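Local structure of centrosomal protein of 104 kDa (5LPI) at residues Y32-H35 against T40-D43; G69-C74 against P84-H89; D91-K96 against A101-L106; E109-G114 against K119-G124. The protein is required for ciliogenesis and for structural integrity at the ciliary tip, the chain here being its zinc finger array. All blocks are in the same frame, centred on the assembly; numbering follows the deposited sequence.

How the interactions relate
All four contacts lie in the zinc finger array and follow one another along the chain without interleaving. Interaction 1 joins helix 27-35 to strand 39-41; its centre is about 27 Å from that of interaction 2, about 21 Å from interaction 3 and about 19 Å from interaction 4. Of the last three, interaction 3 touches both 2 and 4, which do not meet each other. Interactions 2 and 3, centres about 12 Å apart, share a zinc ion and are tied by Arg-73 O to Ala-95 N. Interactions 3 and 4, also about 12 Å apart, share the next zinc ion and the two-stranded sheet 102-103/110-111. Metal sites and the links between successive fingers are therefore physically coupled.

Interaction 1 (Y32-H35 against T40-D43); sequences YWKH and TRCD. With ZN (zinc ion), chain F.
A cation-pi stack reinforced by a forked hydrogen bond joins Arg-41 to Trp-33, at the surface where helix 27-35 passes through a short link into strand 39-41. The guanidinium lies flat on the indole: the planes are 12° apart, and Arg-41 CZ stands 3.8 Å from the centroid of the five-membered ring of Trp-33, over its face. Farther back along the arginine, Arg-41 CD covers the six-membered ring of Trp-33 with a CH-pi contact of 3.6 Å to its centroid. With CG anti to the backbone N (chi1 -180°), Trp-33 swings its ring beside its own carbonyl carbon, which lets one arginine reach both groups. Arg-41 NE and NH2 grip Trp-33 O side-on, at 2.9 Å and 3.0 Å respectively, and the acceptor lies close to the guanidinium plane. NH2 stands well above the carbonyl plane, whereas NE is only slightly tilted from it. The aliphatic Lys-34 CG closes on the guanidinium edge, 3.6 Å from Arg-41 NH2. Trp-33 also rests on Val-48 of strand 48-50, which pairs antiparallel with strand 39-41, and Cys-42 directly after that strand binds the zinc completed by Cys-45, His-57 and Cys-62.

Interaction 2 (G69-C74 against P84-H89); sequences GKCYRC and PRHIKH. With ZN (zinc ion), chain E.
Cys-71 and Cys-74 are joined to His-86 chiefly through a shared zinc ion, and hydrogen bonding between the two segments plays no part. This is the metal centre of a beta-beta-alpha zinc finger of the C2HC kind, in the C2H2 clan: the CxxC knuckle follows strand 68-70, and the histidine comes from helix 83-89. Zinc is bound by Cys-71 SG at 2.4 Å, Cys-74 SG at 2.4 Å and His-86 NE2 at 2.0 Å, with Cys-92 completing the site of three cysteines and one histidine. Torsions aim the ligands at this one point. In His-86, CG is anti to the backbone N (chi1 178°), which carries the ring out from the helix; SG of Cys-74 takes the crowded position between the backbone N and the carbonyl carbon (chi1 60°). The knuckle is itself braced by amides that point at a sulfur. Cys-74 N donates to Cys-71 SG at 3.5 Å along a nearly straight bond, N-H...S 164°, and Arg-73 N adds a weak one. Such N-H...S bonds probably help offset the negative charge of a zinc-bound thiolate. The shared metal also sets how the sulfurs stand to the ring: Cys-74 SG lies obliquely, 3.7 Å from His-86 NE2, and Cys-71 SG at the ring edge, 3.6 Å from His-86 CD2.

Interaction 3 (D91-K96 against A101-L106); sequences DCNPAK and ANRCPL. With ZN (zinc ion), chain E; ZN (zinc ion), chain H.
Arg-103 pins the loop at Asn-93, and this close grip contrasts with a looser outer margin formed by Lys-96 and Ala-101. On the tight side the guanidinium works end-on, both terminal nitrogens converging on one oxygen: Arg-103 NH2 donates to Asn-93 O at 2.8 Å, and Arg-103 NH1 to Asn-93 O at 3.0 Å. The two approaches differ. NH2 lies in the carbonyl plane, on a lone pair, whereas NH1 comes from 51° above that plane. A weak third bond runs from Arg-103 NH1 to Pro-94 O, 3.4 Å long, again near the guanidinium plane. The arginine gets there through a bend at chi2 (59°), which turns the guanidinium edge toward the loop carbonyls. The Asn-93 amide runs nearly parallel to the guanidinium, planes 19° apart, but its ND2 is hydrogen-bonded to His-108 O. More partners fix the rotation of the guanidinium: NE forms a salt bridge with Glu-76, and NH1 also bonds Asn-110. Farther along, Ala-95 CA lies 4.0 Å from Arg-103 NH1, and the margin is reduced to a methylene-methyl contact, Lys-96 CB to Ala-101 CB at 4.2 Å, while the rest of the exposed lysine chain runs off from the contact. The contact lies between two metal sites, Cys-92 binding one zinc and Cys-104 the next. Strand 102-103 pairs antiparallel with strand 110-111, and Asn-102 packs on helix 115-123 while Pro-105 and Leu-106 reach helix 54-60.

Interaction 4 (E109-G114 against K119-G124); sequences ENFSPG and KAHLMG. With ZN (zinc ion), chain H.
Phe-111 and His-121 form an offset aromatic stack inside the last zinc finger of the array, a beta-beta-alpha unit in which strand 110-111 supplies the phenyl ring and helix 115-123 the zinc-binding histidine. The stacking evidence is direct: the ring centroids are 4.4 Å apart and the planes 17° from parallel, with His-121 CG over the phenyl face near its rim. Van der Waals contact extends the overlap, Phe-111 CE2 lying 3.6 Å from His-121 CB. A chi1 of 59°, with CG between the backbone N and the carbonyl carbon, lays the phenyl against His-121, and Trp-118 is an edge-to-face neighbour of Phe-111. The stack, with the zinc bond, probably limits the tilt of the imidazole. Electrostatics add a looser element. Glu-109 OE1 approaches the imidazole edge, 3.6 Å from His-121 CE1, with the carboxylate turned steeply against the ring at 68°. This is not a hydrogen bond, although the nearby negative charge may polarise the ring somewhat. Metal coordination is the third kind of interaction, and the stack acts as its second shell: Cys-104, Cys-107 and Cys-128 supply the three sulfurs of the site, and His-121 NE2 binds the zinc at 2.1 Å.

Interaction 1 (Y32-H35 against T40-D43)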
loop_
_atom_site.group_PDB
_atom_site.type_symbol
_atom_site.label_atom_id
_atom_site.label_comp_id
_atom_site.label_asym_id
_atom_site.label_seq_id
_atom_site.Cartn_x
_atom_site.Cartn_y
_atom_site.Cartn_z
ATOM N N TYR A 32 -5.788 -9.135 8.381
ATOM C CA TYR A 32 -5.812 -7.979 7.488
ATOM C C TYR A 32 -6.243 -6.723 8.233
ATOM O O TYR A 32 -5.735 -5.626 7.973
ATOM C CB TYR A 32 -6.765 -8.196 6.316
ATOM C CG TYR A 32 -6.641 -9.500 5.534
ATOM C CD1 TYR A 32 -5.403 -10.065 5.241
ATOM C CD2 TYR A 32 -7.785 -10.146 5.068
ATOM C CE1 TYR A 32 -5.318 -11.267 4.511
ATOM C CE2 TYR A 32 -7.708 -11.335 4.339
ATOM C CZ TYR A 32 -6.468 -11.890 4.066
ATOM O OH TYR A 32 -6.399 -13.070 3.349
ATOM N N TRP A 33 -7.216 -6.861 9.135
ATOM C CA TRP A 33 -7.808 -5.696 9.782
ATOM C C TRP A 33 -6.817 -5.016 10.720
ATOM O O TRP A 33 -6.835 -3.784 10.845
ATOM C CB TRP A 33 -9.073 -6.123 10.539
ATOM C CG TRP A 33 -9.794 -5.021 11.251
ATOM C CD1 TRP A 33 -10.034 -4.938 12.594
ATOM C CD2 TRP A 33 -10.399 -3.855 10.663
ATOM N NE1 TRP A 33 -10.743 -3.796 12.872
ATOM C CE2 TRP A 33 -10.985 -3.116 11.711
ATOM C CE3 TRP A 33 -10.519 -3.377 9.355
ATOM C CZ2 TRP A 33 -11.653 -1.913 11.495
ATOM C CZ3 TRP A 33 -11.191 -2.188 9.138
ATOM C CH2 TRP A 33 -11.754 -1.470 10.205
ATOM N N LYS A 34 -5.936 -5.780 11.354
ATOM C CA LYS A 34 -5.081 -5.245 12.412
ATOM C C LYS A 34 -3.580 -5.418 12.211
ATOM O O LYS A 34 -2.824 -4.550 12.655
ATOM C CB LYS A 34 -5.440 -5.884 13.761
ATOM C CG LYS A 34 -6.808 -5.422 14.285
ATOM C CD LYS A 34 -7.078 -5.967 15.668
ATOM C CE LYS A 34 -8.410 -5.368 16.189
ATOM N NZ LYS A 34 -8.666 -5.669 17.619
ATOM N N HIS A 35 -3.124 -6.487 11.574
ATOM C CA HIS A 35 -1.732 -6.899 11.760
ATOM C C HIS A 35 -0.876 -6.910 10.506
ATOM O O HIS A 35 0.310 -6.610 10.601
ATOM C CB HIS A 35 -1.692 -8.291 12.393
ATOM C CG HIS A 35 -2.391 -8.354 13.708
ATOM N ND1 HIS A 35 -1.978 -7.623 14.798
ATOM C CD2 HIS A 35 -3.490 -9.039 14.104
ATOM C CE1 HIS A 35 -2.787 -7.861 15.818
ATOM N NE2 HIS A 35 -3.712 -8.718 15.424
ATOM N N THR A 40 -3.065 -1.509 5.005
ATOM C CA THR A 40 -3.405 -0.387 5.859
ATOM C C THR A 40 -4.918 -0.221 5.840
ATOM O O THR A 40 -5.595 -0.665 4.910
ATOM C CB THR A 40 -2.686 0.895 5.393
ATOM O OG1 THR A 40 -2.890 1.917 6.356
ATOM C CG2 THR A 40 -3.235 1.384 4.055
ATOM N N ARG A 41 -5.459 0.399 6.883
ATOM C CA ARG A 41 -6.853 0.824 6.861
ATOM C C ARG A 41 -6.938 2.206 6.241
ATOM O O ARG A 41 -6.324 3.145 6.749
ATOM C CB ARG A 41 -7.451 0.895 8.265
ATOM C CG ARG A 41 -7.967 -0.374 8.827
ATOM C CD ARG A 41 -8.504 -0.104 10.237
ATOM N NE ARG A 41 -8.124 -1.185 11.125
ATOM C CZ ARG A 41 -8.173 -1.124 12.445
ATOM N NH1 ARG A 41 -8.597 -0.018 13.048
ATOM N NH2 ARG A 41 -7.793 -2.169 13.147
ATOM N N CYS A 42 -7.750 2.358 5.203
ATOM C CA CYS A 42 -7.958 3.699 4.656
ATOM C C CYS A 42 -8.657 4.580 5.685
ATOM O O CYS A 42 -9.758 4.252 6.142
ATOM C CB CYS A 42 -8.782 3.635 3.374
ATOM S SG CYS A 42 -9.057 5.271 2.693
ATOM N N ASP A 43 -8.034 5.701 6.056
ATOM C CA ASP A 43 -8.668 6.547 7.067
ATOM C C ASP A 43 -9.946 7.201 6.539
ATOM O O ASP A 43 -10.810 7.585 7.332
ATOM C CB ASP A 43 -7.692 7.622 7.556
ATOM C CG ASP A 43 -8.154 8.306 8.849
ATOM O OD1 ASP A 43 -8.968 7.722 9.605
ATOM O OD2 ASP A 43 -7.690 9.438 9.112
HETATM ZN ZN ZN F . -10.621 4.581 1.111
#

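Interaction 2 (G69-C74 against P84-H89)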
loop_
_atom_site.group_PDB
_atom_site.type_symbol
_atom_site.label_atom_id
_atom_site.label_comp_id
_atom_site.label_asym_id
_atom_site.label_seq_id
_atom_site.Cartn_x
_atom_site.Cartn_y
_atom_site.Cartn_z
ATOM N N GLY A 69 -7.512 14.410 -5.936
ATOM C CA GLY A 69 -6.973 14.494 -7.273
ATOM C C GLY A 69 -5.518 14.062 -7.273
ATOM O O GLY A 69 -4.855 14.028 -6.235
ATOM N N LYS A 70 -5.027 13.723 -8.466
ATOM C CA LYS A 70 -3.682 13.185 -8.623
ATOM C C LYS A 70 -2.715 14.321 -8.911
ATOM O O LYS A 70 -2.929 15.100 -9.847
ATOM C CB LYS A 70 -3.632 12.157 -9.751
ATOM C CG LYS A 70 -2.241 11.596 -10.018
ATOM C CD LYS A 70 -2.315 10.464 -11.023
ATOM C CE LYS A 70 -0.980 9.762 -11.177
ATOM N NZ LYS A 70 -0.984 8.841 -12.349
ATOM N N CYS A 71 -1.663 14.432 -8.106
ATOM C CA CYS A 71 -0.597 15.356 -8.459
ATOM C C CYS A 71 0.241 14.735 -9.562
ATOM O O CYS A 71 0.820 13.657 -9.377
ATOM C CB CYS A 71 0.283 15.694 -7.260
ATOM S SG CYS A 71 1.784 16.600 -7.802
ATOM N N TYR A 72 0.305 15.414 -10.709
ATOM C CA TYR A 72 1.078 14.900 -11.825
ATOM C C TYR A 72 2.574 14.905 -11.546
ATOM O O TYR A 72 3.319 14.247 -12.276
ATOM C CB TYR A 72 0.753 15.705 -13.086
ATOM C CG TYR A 72 -0.703 15.599 -13.512
ATOM C CD1 TYR A 72 -1.492 14.523 -13.110
ATOM C CD2 TYR A 72 -1.289 16.575 -14.313
ATOM C CE1 TYR A 72 -2.819 14.424 -13.493
ATOM C CE2 TYR A 72 -2.615 16.482 -14.707
ATOM C CZ TYR A 72 -3.375 15.405 -14.292
ATOM O OH TYR A 72 -4.694 15.315 -14.680
ATOM N N ARG A 73 3.030 15.599 -10.500
ATOM C CA ARG A 73 4.450 15.568 -10.152
ATOM C C ARG A 73 4.799 14.304 -9.374
ATOM O O ARG A 73 5.665 13.527 -9.791
ATOM C CB ARG A 73 4.832 16.824 -9.357
ATOM C CG ARG A 73 6.323 16.969 -9.026
ATOM C CD ARG A 73 6.567 18.282 -8.272
ATOM N NE ARG A 73 7.671 18.221 -7.307
ATOM C CZ ARG A 73 8.900 18.669 -7.549
ATOM N NH1 ARG A 73 9.187 19.212 -8.725
ATOM N NH2 ARG A 73 9.836 18.594 -6.613
ATOM N N CYS A 74 4.129 14.069 -8.247
ATOM C CA CYS A 74 4.465 12.928 -7.408
ATOM C C CYS A 74 3.585 11.708 -7.649
ATOM O O CYS A 74 3.883 10.648 -7.095
ATOM C CB CYS A 74 4.394 13.309 -5.924
ATOM S SG CYS A 74 2.773 13.862 -5.395
ATOM N N PRO A 84 -4.135 22.628 -5.883
ATOM C CA PRO A 84 -3.440 23.796 -6.460
ATOM C C PRO A 84 -2.266 24.280 -5.614
ATOM O O PRO A 84 -1.164 24.467 -6.149
ATOM C CB PRO A 84 -4.566 24.839 -6.574
ATOM C CG PRO A 84 -5.803 24.012 -6.784
ATOM C CD PRO A 84 -5.602 22.829 -5.868
ATOM N N ARG A 85 -2.465 24.472 -4.307
ATOM C CA ARG A 85 -1.357 24.834 -3.421
ATOM C C ARG A 85 -0.268 23.758 -3.416
ATOM O O ARG A 85 0.928 24.075 -3.476
ATOM C CB ARG A 85 -1.890 25.078 -2.009
ATOM C CG ARG A 85 -0.838 25.250 -0.931
ATOM C CD ARG A 85 -1.477 25.479 0.449
ATOM N NE ARG A 85 -1.857 26.882 0.648
ATOM C CZ ARG A 85 -2.254 27.407 1.807
ATOM N NH1 ARG A 85 -2.332 26.651 2.896
ATOM N NH2 ARG A 85 -2.572 28.696 1.882
ATOM N N HIS A 86 -0.662 22.481 -3.345
ATOM C CA HIS A 86 0.316 21.396 -3.446
ATOM C C HIS A 86 1.152 21.541 -4.710
ATOM O O HIS A 86 2.386 21.482 -4.671
ATOM C CB HIS A 86 -0.394 20.034 -3.424
ATOM C CG HIS A 86 0.536 18.857 -3.562
ATOM N ND1 HIS A 86 0.929 18.091 -2.484
ATOM C CD2 HIS A 86 1.148 18.318 -4.647
ATOM C CE1 HIS A 86 1.744 17.136 -2.898
ATOM N NE2 HIS A 86 1.900 17.256 -4.205
ATOM N N ILE A 87 0.485 21.764 -5.843
ATOM C CA ILE A 87 1.176 21.899 -7.121
ATOM C C ILE A 87 2.053 23.142 -7.132
ATOM O O ILE A 87 3.194 23.108 -7.609
ATOM C CB ILE A 87 0.142 21.909 -8.264
ATOM C CG1 ILE A 87 -0.386 20.490 -8.508
ATOM C CG2 ILE A 87 0.718 22.515 -9.530
ATOM C CD1 ILE A 87 -1.643 20.451 -9.334
ATOM N N LYS A 88 1.544 24.249 -6.589
ATOM C CA LYS A 88 2.311 25.490 -6.571
ATOM C C LYS A 88 3.556 25.365 -5.700
ATOM O O LYS A 88 4.632 25.846 -6.076
ATOM C CB LYS A 88 1.426 26.644 -6.095
ATOM C CG LYS A 88 0.634 27.331 -7.218
ATOM C CD LYS A 88 1.558 28.051 -8.207
ATOM C CE LYS A 88 0.796 28.992 -9.150
ATOM N NZ LYS A 88 0.376 28.358 -10.436
ATOM N N HIS A 89 3.446 24.690 -4.553
ATOM C CA HIS A 89 4.580 24.601 -3.638
ATOM C C HIS A 89 5.710 23.719 -4.164
ATOM O O HIS A 89 6.857 23.900 -3.744
ATOM C CB HIS A 89 4.119 24.102 -2.273
ATOM C CG HIS A 89 3.532 25.177 -1.413
ATOM N ND1 HIS A 89 3.610 25.156 -0.038
ATOM C CD2 HIS A 89 2.863 26.309 -1.734
ATOM C CE1 HIS A 89 3.012 26.227 0.453
ATOM N NE2 HIS A 89 2.550 26.943 -0.556
HETATM ZN ZN ZN E . 2.863 16.220 -5.692
#

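Interaction 3 (D91-K96 against A101-L106)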
loop_
_atom_site.group_PDB
_atom_site.type_symbol
_atom_site.label_atom_id
_atom_site.label_comp_id
_atom_site.label_asym_id
_atom_site.label_seq_id
_atom_site.Cartn_x
_atom_site.Cartn_y
_atom_site.Cartn_z
ATOM N N ASP A 91 6.849 20.877 -3.554
ATOM C CA ASP A 91 7.674 20.286 -2.507
ATOM C C ASP A 91 7.613 18.766 -2.469
ATOM O O ASP A 91 8.381 18.155 -1.718
ATOM C CB ASP A 91 7.275 20.840 -1.136
ATOM C CG ASP A 91 7.630 22.299 -0.978
ATOM O OD1 ASP A 91 8.660 22.724 -1.548
ATOM O OD2 ASP A 91 6.878 23.021 -0.290
ATOM N N CYS A 92 6.729 18.148 -3.251
ATOM C CA CYS A 92 6.594 16.698 -3.237
ATOM C C CYS A 92 7.756 16.046 -3.989
ATOM O O CYS A 92 8.436 16.677 -4.809
ATOM C CB CYS A 92 5.260 16.282 -3.864
ATOM S SG CYS A 92 5.038 16.863 -5.565
ATOM N N ASN A 93 7.989 14.768 -3.689
ATOM C CA ASN A 93 9.057 14.030 -4.351
ATOM C C ASN A 93 8.585 13.545 -5.720
ATOM O O ASN A 93 7.603 12.793 -5.795
ATOM C CB ASN A 93 9.493 12.847 -3.496
ATOM C CG ASN A 93 10.638 12.049 -4.142
ATOM O OD1 ASN A 93 11.349 12.550 -5.024
ATOM N ND2 ASN A 93 10.796 10.801 -3.719
ATOM N N PRO A 94 9.249 13.925 -6.811
ATOM C CA PRO A 94 8.754 13.537 -8.140
ATOM C C PRO A 94 8.704 12.025 -8.316
ATOM O O PRO A 94 9.498 11.278 -7.741
ATOM C CB PRO A 94 9.766 14.181 -9.095
ATOM C CG PRO A 94 10.326 15.335 -8.312
ATOM C CD PRO A 94 10.398 14.848 -6.899
ATOM N N ALA A 95 7.738 11.581 -9.115
ATOM C CA ALA A 95 7.552 10.165 -9.383
ATOM C C ALA A 95 8.365 9.741 -10.602
ATOM O O ALA A 95 8.812 10.566 -11.402
ATOM C CB ALA A 95 6.072 9.847 -9.602
ATOM N N LYS A 96 8.555 8.435 -10.726
ATOM C CA LYS A 96 9.271 7.817 -11.830
ATOM C C LYS A 96 8.377 6.761 -12.463
ATOM O O LYS A 96 7.428 6.288 -11.830
ATOM C CB LYS A 96 10.578 7.193 -11.325
ATOM C CG LYS A 96 11.471 8.198 -10.629
ATOM C CD LYS A 96 12.677 7.532 -10.007
ATOM C CE LYS A 96 13.839 8.509 -9.905
ATOM N NZ LYS A 96 14.547 8.420 -8.608
ATOM N N ALA A 101 10.381 2.049 -10.914
ATOM C CA ALA A 101 10.425 2.212 -9.467
ATOM C C ALA A 101 9.061 1.981 -8.822
ATOM O O ALA A 101 8.026 2.402 -9.349
ATOM C CB ALA A 101 10.940 3.612 -9.102
ATOM N N ASN A 102 9.081 1.314 -7.671
ATOM C CA ASN A 102 7.985 1.405 -6.715
ATOM C C ASN A 102 7.976 2.770 -6.036
ATOM O O ASN A 102 9.023 3.372 -5.790
ATOM C CB ASN A 102 8.121 0.353 -5.622
ATOM C CG ASN A 102 7.893 -1.031 -6.111
ATOM O OD1 ASN A 102 7.226 -1.238 -7.121
ATOM N ND2 ASN A 102 8.439 -2.011 -5.387
ATOM N N ARG A 103 6.781 3.221 -5.670
ATOM C CA ARG A 103 6.597 4.479 -4.959
ATOM C C ARG A 103 5.805 4.208 -3.689
ATOM O O ARG A 103 4.650 3.774 -3.760
ATOM C CB ARG A 103 5.866 5.500 -5.833
ATOM C CG ARG A 103 5.317 6.695 -5.075
ATOM C CD ARG A 103 6.420 7.457 -4.357
ATOM N NE ARG A 103 6.009 8.810 -3.977
ATOM C CZ ARG A 103 6.527 9.928 -4.489
ATOM N NH1 ARG A 103 7.492 9.866 -5.410
ATOM N NH2 ARG A 103 6.097 11.111 -4.064
ATOM N N CYS A 104 6.416 4.463 -2.541
ATOM C CA CYS A 104 5.718 4.280 -1.272
ATOM C C CYS A 104 4.818 5.474 -1.014
ATOM O O CYS A 104 5.313 6.605 -0.942
ATOM C CB CYS A 104 6.677 4.129 -0.099
ATOM S SG CYS A 104 5.771 3.767 1.433
ATOM N N PRO A 105 3.507 5.280 -0.876
ATOM C CA PRO A 105 2.625 6.407 -0.564
ATOM C C PRO A 105 2.691 6.843 0.895
ATOM O O PRO A 105 2.113 7.884 1.239
ATOM C CB PRO A 105 1.240 5.855 -0.903
ATOM C CG PRO A 105 1.344 4.395 -0.458
ATOM C CD PRO A 105 2.778 3.993 -0.885
ATOM N N LEU A 106 3.363 6.082 1.762
ATOM C CA LEU A 106 3.441 6.448 3.175
ATOM C C LEU A 106 4.642 7.344 3.468
ATOM O O LEU A 106 4.521 8.331 4.199
ATOM C CB LEU A 106 3.508 5.192 4.046
ATOM C CG LEU A 106 2.385 4.168 3.840
ATOM C CD1 LEU A 106 2.568 2.994 4.801
ATOM C CD2 LEU A 106 0.993 4.827 4.019
HETATM ZN ZN ZN E . 2.863 16.220 -5.692
HETATM ZN ZN ZN H . 7.614 3.772 2.860
HETATM O O HOH W 1 6.786 4.436 -9.828
#

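Interaction 4 (E109-G114 against K119-G124)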
loop_
_atom_site.group_PDB
_atom_site.type_symbol
_atom_site.label_atom_id
_atom_site.label_comp_id
_atom_site.label_asym_id
_atom_site.label_seq_id
_atom_site.Cartn_x
_atom_site.Cartn_y
_atom_site.Cartn_z
ATOM N N GLU A 109 9.012 7.571 -0.849
ATOM C CA GLU A 109 10.270 7.185 -1.473
ATOM C C GLU A 109 10.018 6.384 -2.745
ATOM O O GLU A 109 9.060 5.601 -2.829
ATOM C CB GLU A 109 11.130 6.380 -0.494
ATOM C CG GLU A 109 11.516 7.193 0.738
ATOM C CD GLU A 109 12.321 6.403 1.757
ATOM O OE1 GLU A 109 12.601 5.198 1.520
ATOM O OE2 GLU A 109 12.679 7.002 2.793
ATOM N N ASN A 110 10.859 6.623 -3.746
ATOM C CA ASN A 110 10.928 5.788 -4.935
ATOM C C ASN A 110 12.045 4.772 -4.724
ATOM O O ASN A 110 13.133 5.119 -4.251
ATOM C CB ASN A 110 11.204 6.614 -6.203
ATOM C CG ASN A 110 10.166 7.731 -6.442
ATOM O OD1 ASN A 110 8.950 7.506 -6.400
ATOM N ND2 ASN A 110 10.660 8.936 -6.722
ATOM N N PHE A 111 11.783 3.515 -5.056
ATOM C CA PHE A 111 12.800 2.502 -4.820
ATOM C C PHE A 111 12.623 1.384 -5.831
ATOM O O PHE A 111 11.719 1.429 -6.672
ATOM C CB PHE A 111 12.744 2.017 -3.373
ATOM C CG PHE A 111 11.412 1.433 -2.970
ATOM C CD1 PHE A 111 10.342 2.254 -2.606
ATOM C CD2 PHE A 111 11.236 0.057 -2.940
ATOM C CE1 PHE A 111 9.120 1.712 -2.219
ATOM C CE2 PHE A 111 10.014 -0.500 -2.546
ATOM C CZ PHE A 111 8.958 0.330 -2.186
ATOM N N SER A 112 13.543 0.395 -5.764
ATOM C CA SER A 112 13.598 -0.781 -6.624
ATOM C C SER A 112 12.193 -1.280 -6.945
ATOM O O SER A 112 11.354 -1.396 -6.042
ATOM C CB SER A 112 14.411 -1.899 -5.958
ATOM O OG SER A 112 15.672 -1.451 -5.483
ATOM N N PRO A 113 11.887 -1.572 -8.202
ATOM C CA PRO A 113 10.538 -2.038 -8.539
ATOM C C PRO A 113 10.332 -3.503 -8.169
ATOM O O PRO A 113 11.279 -4.274 -7.970
ATOM C CB PRO A 113 10.466 -1.832 -10.058
ATOM C CG PRO A 113 11.863 -1.955 -10.519
ATOM C CD PRO A 113 12.762 -1.492 -9.390
ATOM N N GLY A 114 9.066 -3.877 -8.068
ATOM C CA GLY A 114 8.688 -5.274 -7.972
ATOM C C GLY A 114 8.168 -5.646 -6.593
ATOM O O GLY A 114 8.269 -4.896 -5.621
ATOM N N LYS A 119 7.859 -5.870 -0.347
ATOM C CA LYS A 119 7.922 -6.563 0.935
ATOM C C LYS A 119 9.110 -6.090 1.760
ATOM O O LYS A 119 8.976 -5.847 2.963
ATOM C CB LYS A 119 7.987 -8.079 0.721
ATOM C CG LYS A 119 6.671 -8.699 0.264
ATOM C CD LYS A 119 6.745 -10.228 0.388
ATOM C CE LYS A 119 5.416 -10.899 0.054
ATOM N NZ LYS A 119 5.119 -10.840 -1.406
ATOM N N ALA A 120 10.280 -5.944 1.132
ATOM C CA ALA A 120 11.456 -5.532 1.892
ATOM C C ALA A 120 11.302 -4.109 2.423
ATOM O O ALA A 120 11.729 -3.802 3.545
ATOM C CB ALA A 120 12.708 -5.666 1.026
ATOM N N HIS A 121 10.693 -3.225 1.635
ATOM C CA HIS A 121 10.475 -1.861 2.107
ATOM C C HIS A 121 9.507 -1.823 3.283
ATOM O O HIS A 121 9.787 -1.205 4.313
ATOM C CB HIS A 121 9.940 -0.993 0.974
ATOM C CG HIS A 121 9.700 0.424 1.387
ATOM N ND1 HIS A 121 10.717 1.347 1.496
ATOM C CD2 HIS A 121 8.567 1.067 1.756
ATOM C CE1 HIS A 121 10.220 2.502 1.899
ATOM N NE2 HIS A 121 8.916 2.360 2.056
ATOM N N LEU A 122 8.365 -2.482 3.148
ATOM C CA LEU A 122 7.307 -2.329 4.145
ATOM C C LEU A 122 7.537 -3.185 5.391
ATOM O O LEU A 122 7.131 -2.792 6.489
ATOM C CB LEU A 122 5.958 -2.653 3.507
ATOM C CG LEU A 122 5.497 -1.591 2.497
ATOM C CD1 LEU A 122 4.217 -2.026 1.804
ATOM C CD2 LEU A 122 5.293 -0.233 3.187
ATOM N N MET A 123 8.214 -4.327 5.262
ATOM C CA MET A 123 8.369 -5.248 6.381
ATOM C C MET A 123 9.793 -5.415 6.872
ATOM O O MET A 123 9.988 -5.863 8.005
ATOM C CB MET A 123 7.840 -6.630 5.991
ATOM C CG MET A 123 6.507 -6.534 5.332
ATOM S SD MET A 123 5.698 -8.115 5.349
ATOM C CE MET A 123 6.400 -8.934 3.983
ATOM N N GLY A 124 10.783 -5.094 6.055
ATOM C CA GLY A 124 12.149 -5.403 6.388
ATOM C C GLY A 124 12.649 -4.525 7.510
ATOM O O GLY A 124 11.965 -3.598 7.959
HETATM ZN ZN ZN H . 7.614 3.772 2.860
#